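Local coordinates for protein ATP-dependent DNA helicase uvsW (Enterobacteria phage T4, PDB 1RIF) that couples ATP hydrolysis to 3'-5' translocation and duplex DNA unwinding, driving branch migration in recombination-dependent repair and the reorganization of stalled replication forks of phage T4, at residues 124-135 and 272-282. The protein carries 1 engineered substitution. Numbering follows the deposited sequence.
Sequences EGLVNRRRILNL and YVGMFGEIFKP
Strands 130-133 and 278-280 run parallel, their axes 4.4 Å apart at the closest point, and are laced by Ile-132 N to Glu-278 O (2.8 Å), Phe-280 N to Ile-132 O (2.7 Å) and Asn-134 N to Phe-280 O (2.7 Å). Ile-132 thus both donates to and accepts from strand 278-280. Where helix 269-276 gives way to this strand, Gly-277 takes positive phi and brings its CA close against the Arg-130 carbonyl; its own O is buried without a polar partner beside Ile-132 CG1. On the sheet face bearing Ile-132 and Ile-279, the two side chains lie side by side, pointing the same way. With CG1 beside the backbone N (chi1 -77°), Ile-132 reaches toward helix 269-276: CG1 meets Phe-276 CB, while CD1 touches Val-273 CG1 and Ile-279 CG1.

In the parallel sheet of this ATP-binding, RecA-like helicase domain, 278-280 is an edge strand within this chain; strand 130-133 lies between it and 254-258, and runs on to Leu-135, the first residue of the predicted ATP-binding segment. Leu-135 CD2 packs on Pro-282 CG near the chain's end.

On the face bearing Leu-133 and Phe-280, Phe-280 CG stands anti to the backbone N (chi1 165°), which sets the ring against Glu-124. From the last turns of helix 116-128, Glu-124 lays its aliphatic stem over one ring face, a CH-pi contact with Glu-124 CG 3.4 Å from the Phe-280 centroid. Leu-133 CD2 meets the same ring obliquely, 3.9 Å from Phe-280 CD2. Glu-124 OE1, still close to Phe-280 CD1, takes a bent bond on its syn lone pair from Arg-131 NH1 (3.3 Å), the oxygen lying 27° out of the guanidinium plane. Glu-278 OE1 joins this salt-bridge network through a long, purely electrostatic pairing, standing well out of the guanidinium plane and 3.9 Å from Arg-131 NH2.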
ATOM      1  N   GLU A 124      -4.300  11.491  -7.887  1.00 20.81           N
ATOM      2  CA  GLU A 124      -2.869  11.337  -7.610  1.00 22.43           C
ATOM      3  C   GLU A 124      -2.504   9.872  -7.383  1.00 22.63           C
ATOM      4  O   GLU A 124      -1.478   9.388  -7.879  1.00 22.62           O
ATOM      5  CB  GLU A 124      -2.482  12.120  -6.349  1.00 24.30           C
ATOM      6  CG  GLU A 124      -1.652  13.360  -6.589  1.00 29.73           C
ATOM      7  CD  GLU A 124      -0.229  13.054  -7.027  1.00 29.98           C
ATOM      8  OE1 GLU A 124       0.515  12.394  -6.268  1.00 30.13           O
ATOM      9  OE2 GLU A 124       0.143  13.486  -8.137  1.00 33.24           O
ATOM     10  N   GLY A 125      -3.348   9.185  -6.616  1.00 22.13           N
ATOM     11  CA  GLY A 125      -3.112   7.789  -6.293  1.00 20.51           C
ATOM     12  C   GLY A 125      -3.223   6.861  -7.476  1.00 20.99           C
ATOM     13  O   GLY A 125      -2.341   6.027  -7.707  1.00 19.46           O
ATOM     14  N   LEU A 126      -4.307   7.008  -8.233  1.00 19.57           N
ATOM     15  CA  LEU A 126      -4.533   6.172  -9.400  1.00 19.08           C
ATOM     16  C   LEU A 126      -3.428   6.286 -10.446  1.00 18.05           C
ATOM     17  O   LEU A 126      -2.876   5.277 -10.876  1.00 17.87           O
ATOM     18  CB  LEU A 126      -5.884   6.506 -10.028  1.00 19.07           C
ATOM     19  CG  LEU A 126      -7.101   6.140  -9.172  1.00 19.34           C
ATOM     20  CD1 LEU A 126      -8.380   6.435  -9.956  1.00 20.58           C
ATOM     21  CD2 LEU A 126      -7.040   4.667  -8.772  1.00 19.11           C
ATOM     22  N   VAL A 127      -3.108   7.511 -10.854  1.00 18.16           N
ATOM     23  CA  VAL A 127      -2.069   7.736 -11.856  1.00 18.63           C
ATOM     24  C   VAL A 127      -0.716   7.132 -11.460  1.00 20.00           C
ATOM     25  O   VAL A 127      -0.074   6.426 -12.248  1.00 17.99           O
ATOM     26  CB  VAL A 127      -1.860   9.237 -12.108  1.00 17.44           C
ATOM     27  CG1 VAL A 127      -0.676   9.446 -13.028  1.00 18.65           C
ATOM     28  CG2 VAL A 127      -3.104   9.835 -12.720  1.00 18.41           C
ATOM     29  N   ASN A 128      -0.299   7.406 -10.229  1.00 19.97           N
ATOM     30  CA  ASN A 128       0.978   6.930  -9.729  1.00 19.71           C
ATOM     31  C   ASN A 128       0.973   5.525  -9.130  1.00 19.63           C
ATOM     32  O   ASN A 128       2.014   5.025  -8.709  1.00 20.29           O
ATOM     33  CB  ASN A 128       1.518   7.954  -8.742  1.00 20.09           C
ATOM     34  CG  ASN A 128       1.722   9.302  -9.389  1.00 20.26           C
ATOM     35  OD1 ASN A 128       2.637   9.479 -10.192  1.00 19.31           O
ATOM     36  ND2 ASN A 128       0.853  10.256  -9.067  1.00 18.82           N
ATOM     37  N   ARG A 129      -0.198   4.892  -9.105  1.00 20.16           N
ATOM     38  CA  ARG A 129      -0.343   3.519  -8.612  1.00 19.52           C
ATOM     39  C   ARG A 129      -0.181   3.290  -7.112  1.00 19.91           C
ATOM     40  O   ARG A 129      -0.958   2.541  -6.520  1.00 18.70           O
ATOM     41  CB  ARG A 129       0.628   2.582  -9.354  1.00 19.69           C
ATOM     42  CG  ARG A 129       0.026   1.786 -10.514  1.00 21.27           C
ATOM     43  CD  ARG A 129      -0.400   2.686 -11.655  1.00 22.69           C
ATOM     44  NE  ARG A 129      -0.954   1.961 -12.807  1.00 23.26           N
ATOM     45  CZ  ARG A 129      -0.242   1.264 -13.695  1.00 22.92           C
ATOM     46  NH1 ARG A 129       1.080   1.166 -13.593  1.00 22.73           N
ATOM     47  NH2 ARG A 129      -0.855   0.693 -14.718  1.00 20.81           N
ATOM     48  N   ARG A 130       0.822   3.909  -6.493  1.00 18.26           N
ATOM     49  CA  ARG A 130       1.030   3.701  -5.064  1.00 18.73           C
ATOM     50  C   ARG A 130       1.569   4.939  -4.361  1.00 17.88           C
ATOM     51  O   ARG A 130       2.601   5.478  -4.755  1.00 18.47           O
ATOM     52  CB  ARG A 130       1.971   2.501  -4.850  1.00 19.39           C
ATOM     53  CG  ARG A 130       3.363   2.662  -5.461  1.00 21.58           C
ATOM     54  CD  ARG A 130       4.058   1.316  -5.673  1.00 23.40           C
ATOM     55  NE  ARG A 130       3.419   0.526  -6.724  1.00 25.60           N
ATOM     56  CZ  ARG A 130       3.475   0.804  -8.029  1.00 28.07           C
ATOM     57  NH1 ARG A 130       4.152   1.860  -8.469  1.00 26.61           N
ATOM     58  NH2 ARG A 130       2.836   0.026  -8.900  1.00 28.55           N
ATOM     59  N   ARG A 131       0.857   5.380  -3.322  1.00 16.93           N
ATOM     60  CA  ARG A 131       1.236   6.559  -2.548  1.00 18.73           C
ATOM     61  C   ARG A 131       0.797   6.477  -1.093  1.00 19.63           C
ATOM     62  O   ARG A 131      -0.067   5.677  -0.724  1.00 17.19           O
ATOM     63  CB  ARG A 131       0.578   7.830  -3.107  1.00 19.71           C
ATOM     64  CG  ARG A 131       0.850   8.151  -4.544  1.00 23.07           C
ATOM     65  CD  ARG A 131       1.926   9.206  -4.689  1.00 26.28           C
ATOM     66  NE  ARG A 131       2.980   8.743  -5.590  1.00 28.79           N
ATOM     67  CZ  ARG A 131       3.638   9.521  -6.438  1.00 30.52           C
ATOM     68  NH1 ARG A 131       3.350  10.816  -6.513  1.00 32.34           N
ATOM     69  NH2 ARG A 131       4.586   9.002  -7.212  1.00 31.30           N
ATOM     70  N   ILE A 132       1.410   7.323  -0.272  1.00 20.81           N
ATOM     71  CA  ILE A 132       1.014   7.447   1.117  1.00 20.60           C
ATOM     72  C   ILE A 132       0.241   8.748   0.987  1.00 20.91           C
ATOM     73  O   ILE A 132       0.826   9.797   0.729  1.00 21.45           O
ATOM     74  CB  ILE A 132       2.178   7.685   2.087  1.00 19.85           C
ATOM     75  CG1 ILE A 132       2.945   6.387   2.342  1.00 19.49           C
ATOM     76  CG2 ILE A 132       1.636   8.218   3.397  1.00 19.38           C
ATOM     77  CD1 ILE A 132       4.134   6.578   3.260  1.00 18.00           C
ATOM     78  N   LEU A 133      -1.077   8.664   1.116  1.00 20.86           N
ATOM     79  CA  LEU A 133      -1.921   9.831   0.999  1.00 20.71           C
ATOM     80  C   LEU A 133      -1.963  10.484   2.368  1.00 22.04           C
ATOM     81  O   LEU A 133      -2.588   9.975   3.298  1.00 19.69           O
ATOM     82  CB  LEU A 133      -3.317   9.413   0.540  1.00 19.59           C
ATOM     83  CG  LEU A 133      -3.335   8.619  -0.767  1.00 17.32           C
ATOM     84  CD1 LEU A 133      -4.756   8.179  -1.063  1.00 16.49           C
ATOM     85  CD2 LEU A 133      -2.770   9.466  -1.905  1.00 16.30           C
ATOM     86  N   ASN A 134      -1.275  11.613   2.481  1.00 23.20           N
ATOM     87  CA  ASN A 134      -1.195  12.334   3.736  1.00 25.72           C
ATOM     88  C   ASN A 134      -2.339  13.335   3.902  1.00 26.55           C
ATOM     89  O   ASN A 134      -2.186  14.516   3.596  1.00 27.16           O
ATOM     90  CB  ASN A 134       0.164  13.034   3.810  1.00 26.49           C
ATOM     91  CG  ASN A 134       0.382  13.748   5.125  1.00 28.90           C
ATOM     92  OD1 ASN A 134      -0.067  13.286   6.172  1.00 30.12           O
ATOM     93  ND2 ASN A 134       1.088  14.873   5.081  1.00 28.09           N
ATOM     94  N   LEU A 135      -3.488  12.859   4.381  1.00 28.21           N
ATOM     95  CA  LEU A 135      -4.641  13.730   4.587  1.00 30.64           C
ATOM     96  C   LEU A 135      -5.208  13.555   5.983  1.00 30.92           C
ATOM     97  O   LEU A 135      -5.197  12.451   6.524  1.00 30.42           O
ATOM     98  CB  LEU A 135      -5.750  13.441   3.567  1.00 30.94           C
ATOM     99  CG  LEU A 135      -5.390  12.703   2.284  1.00 31.35           C
ATOM    100  CD1 LEU A 135      -5.377  11.212   2.570  1.00 32.19           C
ATOM    101  CD2 LEU A 135      -6.412  13.008   1.209  1.00 32.21           C
ATOM    102  N   TYR A 272       7.635   2.105   5.226  1.00 22.67           N
ATOM    103  CA  TYR A 272       6.244   2.460   4.988  1.00 21.71           C
ATOM    104  C   TYR A 272       6.160   2.929   3.541  1.00 20.48           C
ATOM    105  O   TYR A 272       5.169   2.679   2.862  1.00 21.18           O
ATOM    106  CB  TYR A 272       5.760   3.545   5.967  1.00 22.04           C
ATOM    107  CG  TYR A 272       5.646   3.045   7.401  1.00 24.02           C
ATOM    108  CD1 TYR A 272       6.780   2.915   8.207  1.00 24.81           C
ATOM    109  CD2 TYR A 272       4.416   2.639   7.929  1.00 24.37           C
ATOM    110  CE1 TYR A 272       6.696   2.389   9.499  1.00 24.86           C
ATOM    111  CE2 TYR A 272       4.320   2.112   9.220  1.00 25.10           C
ATOM    112  CZ  TYR A 272       5.469   1.989   9.999  1.00 26.96           C
ATOM    113  OH  TYR A 272       5.399   1.449  11.269  1.00 27.26           O
ATOM    114  N   VAL A 273       7.207   3.591   3.053  1.00 20.10           N
ATOM    115  CA  VAL A 273       7.206   4.036   1.662  1.00 19.66           C
ATOM    116  C   VAL A 273       7.532   2.826   0.787  1.00 19.08           C
ATOM    117  O   VAL A 273       7.155   2.766  -0.380  1.00 18.05           O
ATOM    118  CB  VAL A 273       8.234   5.171   1.403  1.00 20.60           C
ATOM    119  CG1 VAL A 273       8.089   6.248   2.464  1.00 21.91           C
ATOM    120  CG2 VAL A 273       9.627   4.628   1.392  1.00 23.02           C
ATOM    121  N   GLY A 274       8.228   1.853   1.372  1.00 18.75           N
ATOM    122  CA  GLY A 274       8.557   0.641   0.643  1.00 18.51           C
ATOM    123  C   GLY A 274       7.296  -0.187   0.444  1.00 19.07           C
ATOM    124  O   GLY A 274       7.165  -0.915  -0.533  1.00 19.41           O
ATOM    125  N   MET A 275       6.357  -0.063   1.377  1.00 20.50           N
ATOM    126  CA  MET A 275       5.101  -0.799   1.313  1.00 20.79           C
ATOM    127  C   MET A 275       3.978  -0.016   0.632  1.00 21.50           C
ATOM    128  O   MET A 275       3.141  -0.605  -0.045  1.00 22.32           O
ATOM    129  CB  MET A 275       4.650  -1.188   2.724  1.00 21.23           C
ATOM    130  CG  MET A 275       3.257  -1.821   2.803  1.00 23.84           C
ATOM    131  SD  MET A 275       3.127  -3.414   1.951  1.00 28.16           S
ATOM    132  CE  MET A 275       1.999  -4.299   3.015  1.00 28.14           C
ATOM    133  N   PHE A 276       3.971   1.306   0.798  1.00 21.90           N
ATOM    134  CA  PHE A 276       2.911   2.142   0.239  1.00 23.18           C
ATOM    135  C   PHE A 276       3.244   3.178  -0.840  1.00 23.41           C
ATOM    136  O   PHE A 276       2.332   3.779  -1.405  1.00 26.49           O
ATOM    137  CB  PHE A 276       2.194   2.872   1.380  1.00 21.90           C
ATOM    138  CG  PHE A 276       1.507   1.958   2.348  1.00 21.25           C
ATOM    139  CD1 PHE A 276       2.022   1.769   3.626  1.00 19.52           C
ATOM    140  CD2 PHE A 276       0.356   1.267   1.973  1.00 19.28           C
ATOM    141  CE1 PHE A 276       1.408   0.900   4.519  1.00 20.02           C
ATOM    142  CE2 PHE A 276      -0.267   0.396   2.853  1.00 19.24           C
ATOM    143  CZ  PHE A 276       0.258   0.208   4.131  1.00 20.16           C
ATOM    144  N   GLY A 277       4.521   3.411  -1.120  1.00 24.11           N
ATOM    145  CA  GLY A 277       4.877   4.402  -2.124  1.00 22.75           C
ATOM    146  C   GLY A 277       5.219   5.762  -1.537  1.00 23.41           C
ATOM    147  O   GLY A 277       5.125   5.979  -0.325  1.00 22.61           O
ATOM    148  N   GLU A 278       5.615   6.693  -2.396  1.00 25.39           N
ATOM    149  CA  GLU A 278       5.968   8.034  -1.941  1.00 29.70           C
ATOM    150  C   GLU A 278       4.804   8.768  -1.297  1.00 29.25           C
ATOM    151  O   GLU A 278       3.638   8.492  -1.585  1.00 29.08           O
ATOM    152  CB  GLU A 278       6.516   8.870  -3.097  1.00 31.23           C
ATOM    153  CG  GLU A 278       8.016   8.774  -3.239  1.00 37.91           C
ATOM    154  CD  GLU A 278       8.434   8.160  -4.553  1.00 41.29           C
ATOM    155  OE1 GLU A 278       8.084   8.734  -5.607  1.00 43.11           O
ATOM    156  OE2 GLU A 278       9.114   7.108  -4.532  1.00 45.04           O
ATOM    157  N   ILE A 279       5.136   9.716  -0.430  1.00 28.39           N
ATOM    158  CA  ILE A 279       4.143  10.497   0.288  1.00 30.39           C
ATOM    159  C   ILE A 279       3.546  11.614  -0.558  1.00 32.05           C
ATOM    160  O   ILE A 279       4.247  12.255  -1.336  1.00 32.71           O
ATOM    161  CB  ILE A 279       4.766  11.122   1.540  1.00 30.81           C
ATOM    162  CG1 ILE A 279       5.270  10.017   2.472  1.00 32.02           C
ATOM    163  CG2 ILE A 279       3.761  12.028   2.223  1.00 31.17           C
ATOM    164  CD1 ILE A 279       6.070  10.516   3.664  1.00 31.42           C
ATOM    165  N   PHE A 280       2.245  11.837  -0.400  1.00 33.23           N
ATOM    166  CA  PHE A 280       1.544  12.894  -1.121  1.00 33.51           C
ATOM    167  C   PHE A 280       0.635  13.679  -0.178  1.00 36.31           C
ATOM    168  O   PHE A 280      -0.255  13.105   0.452  1.00 35.48           O
ATOM    169  CB  PHE A 280       0.690  12.318  -2.249  1.00 32.01           C
ATOM    170  CG  PHE A 280      -0.321  13.297  -2.802  1.00 31.75           C
ATOM    171  CD1 PHE A 280       0.088  14.406  -3.542  1.00 30.66           C
ATOM    172  CD2 PHE A 280      -1.683  13.126  -2.554  1.00 30.86           C
ATOM    173  CE1 PHE A 280      -0.845  15.327  -4.023  1.00 30.30           C
ATOM    174  CE2 PHE A 280      -2.622  14.042  -3.030  1.00 28.68           C
ATOM    175  CZ  PHE A 280      -2.202  15.142  -3.764  1.00 29.93           C
ATOM    176  N   LYS A 281       0.866  14.989  -0.081  1.00 39.22           N
ATOM    177  CA  LYS A 281       0.035  15.843   0.765  1.00 41.40           C
ATOM    178  C   LYS A 281      -0.736  16.831  -0.101  1.00 42.24           C
ATOM    179  O   LYS A 281      -0.136  17.638  -0.807  1.00 44.49           O
ATOM    180  CB  LYS A 281       0.881  16.613   1.782  1.00 41.65           C
ATOM    181  CG  LYS A 281       0.026  17.454   2.725  1.00 41.78           C
ATOM    182  CD  LYS A 281       0.805  18.029   3.893  1.00 41.59           C
ATOM    183  CE  LYS A 281      -0.152  18.692   4.886  1.00 42.07           C
ATOM    184  NZ  LYS A 281       0.534  19.194   6.115  1.00 43.45           N
ATOM    185  N   PRO A 282      -2.080  16.779  -0.056  1.00 43.22           N
ATOM    186  CA  PRO A 282      -2.969  17.656  -0.828  1.00 43.93           C
ATOM    187  C   PRO A 282      -3.003  19.103  -0.322  1.00 44.51           C
ATOM    188  O   PRO A 282      -2.105  19.469   0.468  1.00 44.93           O
ATOM    189  CB  PRO A 282      -4.320  16.957  -0.706  1.00 43.59           C
ATOM    190  CG  PRO A 282      -4.268  16.424   0.685  1.00 43.22           C
ATOM    191  CD  PRO A 282      -2.870  15.834   0.757  1.00 43.47           C
ATOM    192  OXT PRO A 282      -3.916  19.857  -0.735  1.00 44.30           O
TER
HETATM  193  O   HOH W   1       5.510   6.107  -4.768  1.00 45.25           O